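Local structure of multicopper oxidase type 1 (Nitrosomonas europaea, 3G5W) at residues 20-25 against 113-118; 12-17 against 169-174; 146-151 against 163-168; 7-12 against 25-30. The protein binds copper and is probably a two-domain, laccase-like multicopper oxidase, with a mononuclear copper site and further copper–oxygen clusters. All blocks are in the same frame, centred on the assembly; numbering follows the deposited sequence.

Contact 1 of 4, residues 20-25 against 113-118; sequences RDFHTF and TMRGMW
Arg115 lies alongside the Phe25 ring, brings CD over one face and then reaches strand 20-27. Its CB lies 3.6 Å from Phe25 CD2; chi1 (-58°), with CG anti to the carbonyl carbon, puts CG 3.5 Å from Phe25 CE2. The bend at chi2 (-66°) carries Arg115 CD over the face in a CH-pi contact, 4.2 Å from the Phe25 centroid. Arg115 NH2 donates within the guanidinium plane to a lone pair of His23 O (2.9 Å, 163°), and also to Ala151 O. NE forms a salt bridge with Glu110, while NH1 bonds to Trp150 O and Glu156 O. An alanine in place of Arg115 would remove these donors and would probably loosen the packing against Phe25. Arg115 O in turn accepts Phe25 N at 3.0 Å. Gly116 adopts positive phi, and a beta carbon there would crowd Thr24 CG2. Copper ligand Met117 puts SD at the Phe25 ring edge, a Met-aromatic contact. The turn thus lies between helix 108-114 and strand 118-124, against strand 20-27, which strand 2-15 flanks.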
loop_
_atom_site.group_PDB
_atom_site.type_symbol
_atom_site.label_atom_id
_atom_site.label_comp_id
_atom_site.label_asym_id
_atom_site.label_seq_id
_atom_site.Cartn_x
_atom_site.Cartn_y
_atom_site.Cartn_z
ATOM N N ARG A 20 15.539 -20.870 13.277
ATOM C CA ARG A 20 15.080 -19.553 13.709
ATOM C C ARG A 20 13.903 -19.646 14.686
ATOM O O ARG A 20 12.742 -19.809 14.278
ATOM C CB ARG A 20 14.768 -18.653 12.494
ATOM C CG ARG A 20 14.123 -17.296 12.794
ATOM C CD ARG A 20 14.548 -16.687 14.132
ATOM N NE ARG A 20 15.953 -16.332 14.167
ATOM C CZ ARG A 20 16.703 -16.280 15.265
ATOM N NH1 ARG A 20 16.210 -16.582 16.461
ATOM N NH2 ARG A 20 17.969 -15.931 15.154
ATOM N N ASP A 21 14.219 -19.546 15.977
ATOM C CA ASP A 21 13.204 -19.562 17.020
ATOM C C ASP A 21 12.823 -18.145 17.446
ATOM O O ASP A 21 13.514 -17.182 17.107
ATOM C CB ASP A 21 13.640 -20.429 18.218
ATOM C CG ASP A 21 14.767 -19.803 19.040
ATOM O OD1 ASP A 21 15.458 -18.880 18.561
ATOM O OD2 ASP A 21 14.973 -20.259 20.185
ATOM N N PHE A 22 11.709 -18.021 18.165
ATOM C CA PHE A 22 11.260 -16.725 18.656
ATOM C C PHE A 22 10.568 -16.871 20.007
ATOM O O PHE A 22 9.861 -17.845 20.235
ATOM C CB PHE A 22 10.304 -16.076 17.647
ATOM C CG PHE A 22 10.689 -14.672 17.271
ATOM C CD1 PHE A 22 10.257 -13.588 18.031
ATOM C CD2 PHE A 22 11.497 -14.436 16.167
ATOM C CE1 PHE A 22 10.623 -12.286 17.683
ATOM C CE2 PHE A 22 11.863 -13.143 15.811
ATOM C CZ PHE A 22 11.427 -12.067 16.577
ATOM N N HIS A 23 10.782 -15.894 20.886
ATOM C CA HIS A 23 10.107 -15.817 22.175
ATOM C C HIS A 23 8.766 -15.102 21.969
ATOM O O HIS A 23 8.724 -13.981 21.453
ATOM C CB HIS A 23 10.984 -15.049 23.170
ATOM C CG HIS A 23 10.500 -15.090 24.588
ATOM N ND1 HIS A 23 9.200 -14.807 24.951
ATOM C CD2 HIS A 23 11.163 -15.342 25.742
ATOM C CE1 HIS A 23 9.079 -14.904 26.263
ATOM N NE2 HIS A 23 10.255 -15.233 26.766
ATOM N N THR A 24 7.677 -15.760 22.354
ATOM C CA THR A 24 6.335 -15.219 22.160
ATOM C C THR A 24 5.531 -15.210 23.454
ATOM O O THR A 24 5.809 -15.984 24.383
ATOM C CB THR A 24 5.535 -16.009 21.083
ATOM O OG1 THR A 24 5.337 -17.364 21.515
ATOM C CG2 THR A 24 6.247 -15.991 19.733
ATOM N N PHE A 25 4.534 -14.327 23.502
ATOM C CA PHE A 25 3.547 -14.306 24.576
ATOM C C PHE A 25 2.256 -14.851 23.982
ATOM O O PHE A 25 1.404 -14.099 23.507
ATOM C CB PHE A 25 3.340 -12.883 25.125
ATOM C CG PHE A 25 4.620 -12.110 25.344
ATOM C CD1 PHE A 25 5.716 -12.700 25.962
ATOM C CD2 PHE A 25 4.719 -10.779 24.947
ATOM C CE1 PHE A 25 6.896 -11.986 26.165
ATOM C CE2 PHE A 25 5.902 -10.053 25.153
ATOM C CZ PHE A 25 6.988 -10.665 25.755
ATOM N N THR A 113 3.476 -7.278 16.476
ATOM C CA THR A 113 4.469 -7.464 15.413
ATOM C C THR A 113 5.360 -8.702 15.595
ATOM O O THR A 113 5.542 -9.474 14.647
ATOM C CB THR A 113 5.349 -6.201 15.227
ATOM O OG1 THR A 113 4.508 -5.065 14.987
ATOM C CG2 THR A 113 6.326 -6.367 14.059
ATOM N N MET A 114 5.893 -8.905 16.803
ATOM C CA MET A 114 6.893 -9.965 16.996
ATOM C C MET A 114 6.757 -10.869 18.231
ATOM O O MET A 114 7.680 -11.621 18.543
ATOM C CB MET A 114 8.311 -9.383 16.911
ATOM C CG MET A 114 8.685 -8.405 18.030
ATOM S SD MET A 114 10.235 -7.531 17.680
ATOM C CE MET A 114 9.698 -6.336 16.445
ATOM N N ARG A 115 5.621 -10.825 18.920
ATOM C CA ARG A 115 5.424 -11.748 20.055
ATOM C C ARG A 115 4.240 -12.695 19.851
ATOM O O ARG A 115 3.807 -13.363 20.791
ATOM C CB ARG A 115 5.314 -10.986 21.384
ATOM C CG ARG A 115 6.526 -10.096 21.711
ATOM C CD ARG A 115 7.806 -10.894 21.951
ATOM N NE ARG A 115 8.974 -10.014 21.957
ATOM C CZ ARG A 115 10.210 -10.380 21.626
ATOM N NH1 ARG A 115 11.187 -9.483 21.652
ATOM N NH2 ARG A 115 10.478 -11.627 21.265
ATOM N N GLY A 116 3.737 -12.752 18.613
ATOM C CA GLY A 116 2.699 -13.704 18.211
ATOM C C GLY A 116 1.361 -13.601 18.931
ATOM O O GLY A 116 0.655 -14.602 19.062
ATOM N N MET A 117 1.000 -12.394 19.377
ATOM C CA MET A 117 -0.218 -12.190 20.166
ATOM C C MET A 117 -1.411 -11.900 19.260
ATOM O O MET A 117 -1.933 -10.793 19.251
ATOM C CB MET A 117 -0.035 -11.059 21.195
ATOM C CG MET A 117 1.150 -11.257 22.135
ATOM S SD MET A 117 0.959 -10.325 23.663
ATOM C CE MET A 117 -0.301 -11.292 24.509
ATOM N N TRP A 118 -1.821 -12.907 18.494
ATOM C CA TRP A 118 -2.902 -12.768 17.516
ATOM C C TRP A 118 -3.468 -14.117 17.086
ATOM O O TRP A 118 -2.769 -15.135 17.060
ATOM C CB TRP A 118 -2.454 -11.939 16.288
ATOM C CG TRP A 118 -1.026 -12.201 15.849
ATOM C CD1 TRP A 118 0.079 -11.445 16.149
ATOM C CD2 TRP A 118 -0.556 -13.299 15.056
ATOM N NE1 TRP A 118 1.200 -12.008 15.596
ATOM C CE2 TRP A 118 0.843 -13.146 14.921
ATOM C CE3 TRP A 118 -1.180 -14.396 14.446
ATOM C CZ2 TRP A 118 1.630 -14.049 14.195
ATOM C CZ3 TRP A 118 -0.397 -15.298 13.731
ATOM C CH2 TRP A 118 0.996 -15.112 13.609
#

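Contact 2 of 4, residues 12-17 against 169-174; sequences TRIVLV and INAKSF
A type I' beta turn, Ile169 to Lys172, brings the loop after strand 166-169 against the end of strand 2-15, joining the second multicopper oxidase region of the chain to the first. Asn170 and Ala171 both take positive phi, as this turn requires; asparagine tolerates that conformation well. Where residues 12-17 turn a corner at Leu16, the carbonyls of Val15 and Leu16 face the turn. Lys172 is bent at chi2, chi3 and chi4, so that its chain curls back and NZ donates to Val15 O at 2.8 Å, from above the carbonyl plane. A lysine suits this place because a long, flexible chain can fold back to this carbonyl, and its ammonium also makes a long, weak ion pair with Glu176. Next along, Ser173 N donates to Leu16 O (3.2 Å, 162°), and Lys172 CA approaches the same oxygen at 3.4 Å in a CA-H...O contact. A water bridges Val15 O and Ala171 O, lying 2.6 Å from Ala171 O. Apolar groups also contribute much: Leu16 CD2 lies 3.6 Å from Ala171 O, and Ile14 CD1 meets Ala171 CB at 4.0 Å. Ser173 OG is held by Tyr167 O, which fixes the side chain beside Val17. There the fit is tight: Val17 has an eclipsed chi1 of -125°, and its CG2 presses to 3.3 Å from Ser173 CB.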
loop_
_atom_site.group_PDB
_atom_site.type_symbol
_atom_site.label_atom_id
_atom_site.label_comp_id
_atom_site.label_asym_id
_atom_site.label_seq_id
_atom_site.Cartn_x
_atom_site.Cartn_y
_atom_site.Cartn_z
ATOM N N THR A 12 6.269 -18.501 25.535
ATOM C CA THR A 12 6.271 -19.652 24.634
ATOM C C THR A 12 7.337 -19.528 23.548
ATOM O O THR A 12 7.495 -18.472 22.942
ATOM C CB THR A 12 4.876 -19.803 23.972
ATOM O OG1 THR A 12 3.876 -19.955 24.991
ATOM C CG2 THR A 12 4.822 -21.004 23.044
ATOM N N ARG A 13 8.064 -20.615 23.308
ATOM C CA ARG A 13 9.048 -20.662 22.231
ATOM C C ARG A 13 8.417 -21.275 20.981
ATOM O O ARG A 13 7.836 -22.352 21.044
ATOM C CB ARG A 13 10.280 -21.464 22.661
ATOM C CG ARG A 13 11.390 -21.525 21.623
ATOM C CD ARG A 13 12.736 -21.951 22.230
ATOM N NE ARG A 13 13.038 -21.296 23.513
ATOM C CZ ARG A 13 13.395 -20.018 23.667
ATOM N NH1 ARG A 13 13.485 -19.203 22.624
ATOM N NH2 ARG A 13 13.648 -19.547 24.882
ATOM N N ILE A 14 8.515 -20.565 19.861
ATOM C CA ILE A 14 8.100 -21.101 18.557
ATOM C C ILE A 14 9.287 -21.076 17.597
ATOM O O ILE A 14 10.279 -20.393 17.851
ATOM C CB ILE A 14 6.879 -20.339 17.942
ATOM C CG1 ILE A 14 7.240 -18.895 17.553
ATOM C CG2 ILE A 14 5.656 -20.397 18.879
ATOM C CD1 ILE A 14 6.181 -18.195 16.674
ATOM N N VAL A 15 9.185 -21.840 16.516
ATOM C CA VAL A 15 10.216 -21.889 15.485
ATOM C C VAL A 15 9.591 -21.482 14.150
ATOM O O VAL A 15 8.643 -22.117 13.684
ATOM C CB VAL A 15 10.846 -23.307 15.372
ATOM C CG1 VAL A 15 11.841 -23.363 14.220
ATOM C CG2 VAL A 15 11.522 -23.708 16.690
ATOM N N LEU A 16 10.111 -20.417 13.550
ATOM C CA LEU A 16 9.562 -19.909 12.290
ATOM C C LEU A 16 9.948 -20.813 11.117
ATOM O O LEU A 16 9.086 -21.280 10.368
ATOM C CB LEU A 16 10.016 -18.464 12.043
ATOM C CG LEU A 16 9.761 -17.406 13.125
ATOM C CD1 LEU A 16 10.180 -16.027 12.618
ATOM C CD2 LEU A 16 8.296 -17.387 13.584
ATOM N N VAL A 17 11.249 -21.042 10.973
ATOM C CA VAL A 17 11.828 -21.922 9.956
ATOM C C VAL A 17 13.174 -22.377 10.468
ATOM O O VAL A 17 13.805 -21.668 11.247
ATOM C CB VAL A 17 12.189 -21.214 8.626
ATOM C CG1 VAL A 17 11.521 -21.877 7.430
ATOM C CG2 VAL A 17 12.037 -19.699 8.702
ATOM N N ILE A 169 3.428 -17.161 7.094
ATOM C CA ILE A 169 1.985 -17.443 7.065
ATOM C C ILE A 169 1.717 -18.331 8.279
ATOM O O ILE A 169 2.317 -19.405 8.403
ATOM C CB ILE A 169 1.532 -18.226 5.802
ATOM C CG1 ILE A 169 1.944 -17.506 4.509
ATOM C CG2 ILE A 169 0.003 -18.453 5.838
ATOM C CD1 ILE A 169 1.729 -18.335 3.230
ATOM N N ASN A 170 0.848 -17.871 9.180
ATOM C CA ASN A 170 0.549 -18.601 10.432
ATOM C C ASN A 170 1.820 -19.027 11.176
ATOM O O ASN A 170 1.955 -20.177 11.622
ATOM C CB ASN A 170 -0.376 -19.792 10.169
ATOM C CG ASN A 170 -1.695 -19.370 9.534
ATOM O OD1 ASN A 170 -2.058 -18.194 9.566
ATOM N ND2 ASN A 170 -2.412 -20.329 8.946
ATOM N N ALA A 171 2.756 -18.084 11.270
ATOM C CA ALA A 171 3.995 -18.250 12.043
ATOM C C ALA A 171 4.996 -19.279 11.504
ATOM O O ALA A 171 5.909 -19.676 12.234
ATOM C CB ALA A 171 3.689 -18.518 13.527
ATOM N N LYS A 172 4.834 -19.703 10.246
ATOM C CA LYS A 172 5.890 -20.453 9.544
ATOM C C LYS A 172 6.326 -19.788 8.244
ATOM O O LYS A 172 5.512 -19.204 7.531
ATOM C CB LYS A 172 5.476 -21.899 9.250
ATOM C CG LYS A 172 5.068 -22.720 10.474
ATOM C CD LYS A 172 6.176 -22.807 11.526
ATOM C CE LYS A 172 7.074 -24.003 11.325
ATOM N NZ LYS A 172 7.515 -24.523 12.667
ATOM N N SER A 173 7.618 -19.884 7.942
ATOM C CA SER A 173 8.130 -19.490 6.633
ATOM C C SER A 173 8.258 -20.715 5.732
ATOM O O SER A 173 8.517 -21.826 6.202
ATOM C CB SER A 173 9.493 -18.805 6.755
ATOM O OG SER A 173 9.461 -17.716 7.665
ATOM N N PHE A 174 8.065 -20.506 4.436
ATOM C CA PHE A 174 8.434 -21.492 3.440
ATOM C C PHE A 174 9.927 -21.822 3.638
ATOM O O PHE A 174 10.728 -20.913 3.884
ATOM C CB PHE A 174 8.207 -20.924 2.038
ATOM C CG PHE A 174 8.397 -21.931 0.939
ATOM C CD1 PHE A 174 9.635 -22.087 0.327
ATOM C CD2 PHE A 174 7.339 -22.731 0.525
ATOM C CE1 PHE A 174 9.817 -23.030 -0.687
ATOM C CE2 PHE A 174 7.509 -23.671 -0.481
ATOM C CZ PHE A 174 8.750 -23.819 -1.086
HETATM O O HOH W 1 5.703 -21.099 14.432
#

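Contact 3 of 4, residues 146-151 against 163-168; sequences WVSSWA and VFDYYT
Asp165 OD2 is gripped by two donors, Ser148 OG at 2.6 Å and a water that also links it to Val163 O and Ser149 N. The other carboxylate oxygen, Asp165 OD1, takes Ser148 N at 2.9 Å, and both oxygens meet Ser148 with their syn lone pairs. A classic beta bulge turns the carboxylate onto Ser148, the first residue of a 3-10 turn: Asp165 and Tyr166 both face Trp146, beside strand 166-169, outermost in its sheet within this chain, where it pairs antiparallel with the end of strand 137-146. Trp146 O accepts one good bond, from Asp165 N at 3.0 Å, almost along the C=O axis (167° at the hydrogen), and a weak, longer one from Tyr166 N. Trp146 N returns a bond to Tyr166 O at 2.8 Å. An alanine at Asp165 would lose the two-pronged grip and would probably leave the 3-10 turn less firmly fixed. The branched Val147 suits its place because CG2 can stand over the centre of the Phe164 ring, 3.6 Å from the centroid. At the far end the indole of Trp146 uses its own donor: NE1 meets Thr168 OG1 at 2.8 Å, nearly in the ring plane.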
loop_
_atom_site.group_PDB
_atom_site.type_symbol
_atom_site.label_atom_id
_atom_site.label_comp_id
_atom_site.label_asym_id
_atom_site.label_seq_id
_atom_site.Cartn_x
_atom_site.Cartn_y
_atom_site.Cartn_z
ATOM N N TRP A 146 8.779 -10.313 10.959
ATOM C CA TRP A 146 9.529 -10.494 12.205
ATOM C C TRP A 146 10.910 -9.855 12.135
ATOM O O TRP A 146 11.517 -9.818 11.068
ATOM C CB TRP A 146 9.683 -11.986 12.543
ATOM C CG TRP A 146 8.397 -12.784 12.546
ATOM C CD1 TRP A 146 7.680 -13.193 11.448
ATOM C CD2 TRP A 146 7.689 -13.285 13.691
ATOM N NE1 TRP A 146 6.568 -13.905 11.843
ATOM C CE2 TRP A 146 6.547 -13.974 13.211
ATOM C CE3 TRP A 146 7.902 -13.212 15.075
ATOM C CZ2 TRP A 146 5.629 -14.597 14.066
ATOM C CZ3 TRP A 146 6.992 -13.838 15.927
ATOM C CH2 TRP A 146 5.861 -14.515 15.416
ATOM N N VAL A 147 11.392 -9.369 13.282
ATOM C CA VAL A 147 12.740 -8.803 13.423
ATOM C C VAL A 147 13.577 -9.729 14.320
ATOM O O VAL A 147 13.437 -9.702 15.546
ATOM C CB VAL A 147 12.698 -7.371 14.021
ATOM C CG1 VAL A 147 14.110 -6.781 14.143
ATOM C CG2 VAL A 147 11.820 -6.442 13.164
ATOM N N SER A 148 14.439 -10.546 13.711
ATOM C CA SER A 148 15.137 -11.614 14.441
ATOM C C SER A 148 16.118 -11.138 15.525
ATOM O O SER A 148 16.431 -11.896 16.454
ATOM C CB SER A 148 15.838 -12.584 13.481
ATOM O OG SER A 148 16.997 -11.999 12.919
ATOM N N SER A 149 16.581 -9.893 15.422
ATOM C CA SER A 149 17.483 -9.328 16.438
ATOM C C SER A 149 16.828 -9.262 17.819
ATOM O O SER A 149 17.524 -9.205 18.832
ATOM C CB SER A 149 17.993 -7.950 16.021
ATOM O OG SER A 149 16.964 -6.980 16.118
ATOM N N TRP A 150 15.494 -9.293 17.862
ATOM C CA TRP A 150 14.764 -9.270 19.135
ATOM C C TRP A 150 14.160 -10.622 19.519
ATOM O O TRP A 150 13.420 -10.714 20.503
ATOM C CB TRP A 150 13.666 -8.196 19.126
ATOM C CG TRP A 150 14.171 -6.811 18.808
ATOM C CD1 TRP A 150 13.912 -6.086 17.677
ATOM C CD2 TRP A 150 15.018 -5.990 19.626
ATOM N NE1 TRP A 150 14.543 -4.868 17.739
ATOM C CE2 TRP A 150 15.233 -4.783 18.922
ATOM C CE3 TRP A 150 15.619 -6.158 20.884
ATOM C CZ2 TRP A 150 16.023 -3.744 19.432
ATOM C CZ3 TRP A 150 16.408 -5.121 21.397
ATOM C CH2 TRP A 150 16.599 -3.927 20.668
ATOM N N ALA A 151 14.495 -11.666 18.758
ATOM C CA ALA A 151 13.891 -12.990 18.923
ATOM C C ALA A 151 13.851 -13.424 20.381
ATOM O O ALA A 151 12.811 -13.844 20.884
ATOM C CB ALA A 151 14.620 -14.028 18.075
ATOM N N VAL A 163 15.600 -4.246 11.636
ATOM C CA VAL A 163 15.748 -4.872 10.327
ATOM C C VAL A 163 14.851 -6.103 10.267
ATOM O O VAL A 163 15.095 -7.104 10.956
ATOM C CB VAL A 163 17.230 -5.211 10.005
ATOM C CG1 VAL A 163 17.347 -5.850 8.641
ATOM C CG2 VAL A 163 18.097 -3.939 10.064
ATOM N N PHE A 164 13.793 -6.013 9.464
ATOM C CA PHE A 164 12.886 -7.146 9.301
ATOM C C PHE A 164 13.581 -8.184 8.439
ATOM O O PHE A 164 14.212 -7.836 7.444
ATOM C CB PHE A 164 11.560 -6.704 8.663
ATOM C CG PHE A 164 10.668 -5.941 9.595
ATOM C CD1 PHE A 164 9.683 -6.597 10.321
ATOM C CD2 PHE A 164 10.812 -4.566 9.751
ATOM C CE1 PHE A 164 8.852 -5.891 11.195
ATOM C CE2 PHE A 164 9.991 -3.854 10.629
ATOM C CZ PHE A 164 9.011 -4.515 11.345
ATOM N N ASP A 165 13.481 -9.454 8.819
ATOM C CA ASP A 165 14.202 -10.497 8.090
ATOM C C ASP A 165 13.512 -11.859 7.991
ATOM O O ASP A 165 14.023 -12.746 7.318
ATOM C CB ASP A 165 15.636 -10.661 8.630
ATOM C CG ASP A 165 15.695 -10.819 10.137
ATOM O OD1 ASP A 165 14.640 -10.935 10.804
ATOM O OD2 ASP A 165 16.829 -10.824 10.660
ATOM N N TYR A 166 12.373 -12.027 8.666
ATOM C CA TYR A 166 11.553 -13.236 8.507
ATOM C C TYR A 166 10.086 -12.884 8.291
ATOM O O TYR A 166 9.570 -11.933 8.877
ATOM C CB TYR A 166 11.720 -14.223 9.680
ATOM C CG TYR A 166 13.074 -14.901 9.685
ATOM C CD1 TYR A 166 13.249 -16.166 9.109
ATOM C CD2 TYR A 166 14.186 -14.268 10.246
ATOM C CE1 TYR A 166 14.497 -16.783 9.096
ATOM C CE2 TYR A 166 15.436 -14.871 10.239
ATOM C CZ TYR A 166 15.582 -16.131 9.668
ATOM O OH TYR A 166 16.816 -16.724 9.660
ATOM N N TYR A 167 9.435 -13.661 7.427
ATOM C CA TYR A 167 8.060 -13.405 7.003
ATOM C C TYR A 167 7.297 -14.722 7.018
ATOM O O TYR A 167 7.789 -15.727 6.519
ATOM C CB TYR A 167 8.059 -12.755 5.608
ATOM C CG TYR A 167 9.017 -11.596 5.572
ATOM C CD1 TYR A 167 8.620 -10.328 6.002
ATOM C CD2 TYR A 167 10.349 -11.782 5.193
ATOM C CE1 TYR A 167 9.519 -9.259 6.019
ATOM C CE2 TYR A 167 11.252 -10.720 5.206
ATOM C CZ TYR A 167 10.822 -9.464 5.616
ATOM O OH TYR A 167 11.701 -8.406 5.636
ATOM N N THR A 168 6.105 -14.718 7.606
ATOM C CA THR A 168 5.404 -15.978 7.869
ATOM C C THR A 168 3.931 -15.979 7.447
ATOM O O THR A 168 3.290 -14.932 7.414
ATOM C CB THR A 168 5.495 -16.389 9.374
ATOM O OG1 THR A 168 4.857 -15.402 10.191
ATOM C CG2 THR A 168 6.957 -16.576 9.837
HETATM O O HOH W 2 16.753 -8.425 12.708
HETATM O O HOH W 3 17.245 -5.225 13.668
#

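Contact 4 of 4, residues 7-12 against 25-30; sequences LSIEDT and FAFNGQ
Backbone hydrogen bonds tie the two arms of this antiparallel beta hairpin together. Glu10 and Ala26 form a hydrogen-bonded pair, with Glu10 N to Ala26 O at 2.9 Å and Ala26 N to Glu10 O at 2.8 Å. Farther along, Asn28 N donates to Ser8 O (2.7 Å). One side-chain bond extends the pairing: Asn28, at positive phi where asparagine fits well, offers OD1 in plane to Ser8 N at 3.0 Å, while its ND2 goes to Asn309. Within strand 7-12, Ser8 OG donates to Glu10 OE1 (2.6 Å), and Thr12 OG1 adds a second donor to Glu10 O. At Gly29 a beta carbon would clash with Glu10 OE2. Among apolar contacts, Ile9 CG1 lies alongside Phe27 CE1 at 3.8 Å, and Ile9 CG2 is 4.2 Å from Phe25 CB. A polar oxygen, Asp11 OD2, comes to the Phe25 ring edge, 3.5 Å from CD1. The face with Ile9, Phe25 and Phe27 is mainly apolar, apart from Asp11, and Ile9 reaches copper ligand Met117; the other bears Glu10 and Ala26, with the Ser8 and Thr12 hydroxyls near Glu10.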
loop_
_atom_site.group_PDB
_atom_site.type_symbol
_atom_site.label_atom_id
_atom_site.label_comp_id
_atom_site.label_asym_id
_atom_site.label_seq_id
_atom_site.Cartn_x
_atom_site.Cartn_y
_atom_site.Cartn_z
ATOM N N LEU A 7 -8.802 -18.296 27.927
ATOM C CA LEU A 7 -7.462 -18.159 27.361
ATOM C C LEU A 7 -6.432 -17.852 28.433
ATOM O O LEU A 7 -6.680 -17.047 29.325
ATOM C CB LEU A 7 -7.419 -17.045 26.304
ATOM C CG LEU A 7 -8.065 -17.283 24.938
ATOM C CD1 LEU A 7 -8.013 -16.005 24.118
ATOM C CD2 LEU A 7 -7.379 -18.414 24.186
ATOM N N SER A 8 -5.274 -18.490 28.332
ATOM C CA SER A 8 -4.111 -18.096 29.116
ATOM C C SER A 8 -3.133 -17.394 28.187
ATOM O O SER A 8 -3.157 -17.616 26.980
ATOM C CB SER A 8 -3.448 -19.317 29.749
ATOM O OG SER A 8 -2.943 -20.178 28.745
ATOM N N ILE A 9 -2.293 -16.530 28.743
ATOM C CA ILE A 9 -1.201 -15.926 27.983
ATOM C C ILE A 9 0.088 -16.491 28.575
ATOM O O ILE A 9 0.348 -16.309 29.759
ATOM C CB ILE A 9 -1.199 -14.375 28.084
ATOM C CG1 ILE A 9 -2.621 -13.812 27.934
ATOM C CG2 ILE A 9 -0.226 -13.776 27.071
ATOM C CD1 ILE A 9 -2.747 -12.313 28.188
ATOM N N GLU A 10 0.879 -17.183 27.760
ATOM C CA GLU A 10 2.059 -17.895 28.254
ATOM C C GLU A 10 3.324 -17.532 27.488
ATOM O O GLU A 10 3.289 -17.371 26.266
ATOM C CB GLU A 10 1.838 -19.415 28.167
ATOM C CG GLU A 10 0.626 -19.931 28.939
ATOM C CD GLU A 10 0.242 -21.364 28.572
ATOM O OE1 GLU A 10 -0.908 -21.752 28.864
ATOM O OE2 GLU A 10 1.068 -22.103 27.987
ATOM N N ASP A 11 4.442 -17.415 28.207
ATOM C CA ASP A 11 5.762 -17.306 27.581
ATOM C C ASP A 11 6.050 -18.612 26.843
ATOM O O ASP A 11 6.068 -19.694 27.450
ATOM C CB ASP A 11 6.842 -17.036 28.631
ATOM C CG ASP A 11 6.752 -15.638 29.212
ATOM O OD1 ASP A 11 6.347 -15.515 30.388
ATOM O OD2 ASP A 11 7.077 -14.658 28.496
ATOM N N THR A 12 6.269 -18.501 25.535
ATOM C CA THR A 12 6.271 -19.652 24.634
ATOM C C THR A 12 7.337 -19.528 23.548
ATOM O O THR A 12 7.495 -18.472 22.942
ATOM C CB THR A 12 4.876 -19.803 23.972
ATOM O OG1 THR A 12 3.876 -19.955 24.991
ATOM C CG2 THR A 12 4.822 -21.004 23.044
ATOM N N PHE A 25 4.534 -14.327 23.502
ATOM C CA PHE A 25 3.547 -14.306 24.576
ATOM C C PHE A 25 2.256 -14.851 23.982
ATOM O O PHE A 25 1.404 -14.099 23.507
ATOM C CB PHE A 25 3.340 -12.883 25.125
ATOM C CG PHE A 25 4.620 -12.110 25.344
ATOM C CD1 PHE A 25 5.716 -12.700 25.962
ATOM C CD2 PHE A 25 4.719 -10.779 24.947
ATOM C CE1 PHE A 25 6.896 -11.986 26.165
ATOM C CE2 PHE A 25 5.902 -10.053 25.153
ATOM C CZ PHE A 25 6.988 -10.665 25.755
ATOM N N ALA A 26 2.121 -16.172 24.021
ATOM C CA ALA A 26 1.138 -16.874 23.210
ATOM C C ALA A 26 -0.157 -17.186 23.943
ATOM O O ALA A 26 -0.150 -17.711 25.066
ATOM C CB ALA A 26 1.756 -18.153 22.668
ATOM N N PHE A 27 -1.276 -16.890 23.291
ATOM C CA PHE A 27 -2.575 -17.286 23.810
ATOM C C PHE A 27 -2.697 -18.817 23.766
ATOM O O PHE A 27 -2.515 -19.433 22.708
ATOM C CB PHE A 27 -3.708 -16.600 23.042
ATOM C CG PHE A 27 -3.685 -15.090 23.138
ATOM C CD1 PHE A 27 -3.991 -14.451 24.335
ATOM C CD2 PHE A 27 -3.359 -14.312 22.030
ATOM C CE1 PHE A 27 -3.961 -13.054 24.433
ATOM C CE2 PHE A 27 -3.339 -12.913 22.112
ATOM C CZ PHE A 27 -3.640 -12.284 23.314
ATOM N N ASN A 28 -2.977 -19.409 24.926
ATOM C CA ASN A 28 -3.002 -20.872 25.117
ATOM C C ASN A 28 -1.729 -21.566 24.625
ATOM O O ASN A 28 -1.771 -22.707 24.156
ATOM C CB ASN A 28 -4.259 -21.502 24.485
ATOM C CG ASN A 28 -5.505 -21.354 25.350
ATOM O OD1 ASN A 28 -5.468 -20.781 26.438
ATOM N ND2 ASN A 28 -6.631 -21.876 24.859
ATOM N N GLY A 29 -0.598 -20.867 24.735
ATOM C CA GLY A 29 0.703 -21.402 24.338
ATOM C C GLY A 29 0.861 -21.766 22.866
ATOM O O GLY A 29 1.716 -22.582 22.526
ATOM N N GLN A 30 0.053 -21.153 21.996
ATOM C CA GLN A 30 0.122 -21.405 20.557
ATOM C C GLN A 30 0.129 -20.121 19.733
ATOM O O GLN A 30 -0.435 -19.108 20.154
ATOM C CB GLN A 30 -1.025 -22.315 20.091
ATOM C CG GLN A 30 -2.412 -21.718 20.213
ATOM C CD GLN A 30 -3.455 -22.575 19.537
ATOM O OE1 GLN A 30 -3.793 -22.362 18.369
ATOM N NE2 GLN A 30 -3.952 -23.565 20.255
#

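Overall arrangement
Along the chain, the segments of contacts 4, 2 and 1 begin on strand 2-15 and strand 20-27, which form one hairpin; contacts 4 and 1 share Phe25, and contacts 4 and 2 share Thr12. Contact 3 comes late, and strand 166-169 leads directly into the turn of contact 2. Contact 1 sits in the middle: its centre is about 9 Å from that of contact 2 and about 10 Å from those of contacts 3 and 4, whereas the centres of contacts 3 and 4 are about 20 Å apart. His23 N bonding to Ala151 O joins contacts 1 and 3, and Leu16 on Trp146 joins 2 and 3. The group thus links the first region, with its mononuclear copper site, to the second.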